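PDB 3URF: tumor necrosis factor receptor superfamily member 11B from Homo sapiens, which acts as a secreted decoy receptor that captures the cytokine RANKL (TNFSF11) and so neutralises its role in osteoclast formation. Local coordinates for residues B[102-105]-B[106-109]. Sequence-based numbering, arbitrary orientation.
Sequences SCPP and GFGV
C103 and F107 meet where the chain doubles back on itself: SG of C103 lies 3.6 Å from CB of F107, and the same sulfur also sits against the backbone of the next residue, with SG of C103 3.4 Å from N of G108. The reversal between them is a type I beta turn from P104 to F107, with P105 and G106 at its two central positions. One backbone hydrogen bond closes it, from N of F107 to O of P104, 2.8 Å long with an N-H...O angle of 156°. The amide nitrogen lies above the carbonyl plane, 47° out of it, and so not on a lone pair. P105, with phi held at -53° by its ring, suits the first central position of such a turn, while the backbone of G106 carries the chain on from P105 to F107. Beside the turn, the F107 side chain leaves with CG beside the backbone N and anti to the carbonyl carbon (chi1 -57°), which lays the ring obliquely against the pyrrolidine of P104. CD2 of F107 touches CB of P104 at 3.8 Å and CG of P104 at nearly the same distance, while CD of P104 packs against CB of F107 at 4.0 Å. This is apolar contact between two partly exposed side chains, whereas C103 is buried. Its sulfur forms a disulfide with C121, one of the two disulfides of the third cysteine-rich repeat of the receptor's extended ectodomain, the other being C86-C97. The turn leads from the loop after strand 96-99 into strand 107-111, which pairs antiparallel with strand 120-123 through backbone bonding of G108 with K122. Residues of the fourth repeat also join it: OG of S130 bonds to O of F107, and C103 and V109 form backbone hydrogen bonds with S134 and A137.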
loop_
_atom_site.group_PDB
_atom_site.type_symbol
_atom_site.label_atom_id
_atom_site.label_comp_id
_atom_site.label_asym_id
_atom_site.label_seq_id
_atom_site.Cartn_x
_atom_site.Cartn_y
_atom_site.Cartn_z
ATOM N N SER B 102 -4.752 15.309 29.934
ATOM C CA SER B 102 -5.054 15.703 31.301
ATOM C C SER B 102 -3.781 16.232 31.945
ATOM O O SER B 102 -2.731 15.598 31.875
ATOM C CB SER B 102 -5.599 14.517 32.098
ATOM O OG SER B 102 -6.971 14.699 32.391
ATOM N N CYS B 103 -3.856 17.410 32.547
ATOM C CA CYS B 103 -2.704 17.946 33.260
ATOM C C CYS B 103 -2.639 17.309 34.644
ATOM O O CYS B 103 -3.564 17.462 35.448
ATOM C CB CYS B 103 -2.785 19.465 33.357
ATOM S SG CYS B 103 -1.243 20.290 32.986
ATOM N N PRO B 104 -1.550 16.578 34.916
ATOM C CA PRO B 104 -1.389 15.755 36.119
ATOM C C PRO B 104 -1.686 16.531 37.398
ATOM O O PRO B 104 -1.599 17.766 37.415
ATOM C CB PRO B 104 0.090 15.361 36.079
ATOM C CG PRO B 104 0.463 15.440 34.640
ATOM C CD PRO B 104 -0.346 16.563 34.066
ATOM N N PRO B 105 -2.033 15.810 38.471
ATOM C CA PRO B 105 -2.303 16.487 39.742
ATOM C C PRO B 105 -1.143 17.388 40.132
ATOM O O PRO B 105 -1.233 18.080 41.139
ATOM C CB PRO B 105 -2.441 15.331 40.738
ATOM C CG PRO B 105 -2.888 14.167 39.902
ATOM C CD PRO B 105 -2.205 14.348 38.564
ATOM N N GLY B 106 -0.070 17.387 39.346
ATOM C CA GLY B 106 1.070 18.225 39.660
ATOM C C GLY B 106 1.111 19.525 38.876
ATOM O O GLY B 106 1.606 20.541 39.379
ATOM N N PHE B 107 0.562 19.493 37.660
ATOM C CA PHE B 107 0.801 20.534 36.663
ATOM C C PHE B 107 -0.448 21.330 36.305
ATOM O O PHE B 107 -1.544 21.007 36.764
ATOM C CB PHE B 107 1.342 19.887 35.390
ATOM C CG PHE B 107 2.589 19.084 35.599
ATOM C CD1 PHE B 107 3.718 19.319 34.827
ATOM C CD2 PHE B 107 2.639 18.096 36.572
ATOM C CE1 PHE B 107 4.873 18.578 35.018
ATOM C CE2 PHE B 107 3.787 17.361 36.772
ATOM C CZ PHE B 107 4.909 17.602 35.993
ATOM N N GLY B 108 -0.280 22.353 35.462
ATOM C CA GLY B 108 -1.395 23.187 35.033
ATOM C C GLY B 108 -1.459 23.613 33.566
ATOM O O GLY B 108 -0.429 23.840 32.917
ATOM N N VAL B 109 -2.686 23.735 33.049
ATOM C CA VAL B 109 -2.931 24.169 31.668
ATOM C C VAL B 109 -2.360 25.549 31.352
ATOM O O VAL B 109 -2.793 26.561 31.908
ATOM C CB VAL B 109 -4.442 24.232 31.345
ATOM C CG1 VAL B 109 -4.674 24.857 29.965
ATOM C CG2 VAL B 109 -5.065 22.862 31.432
#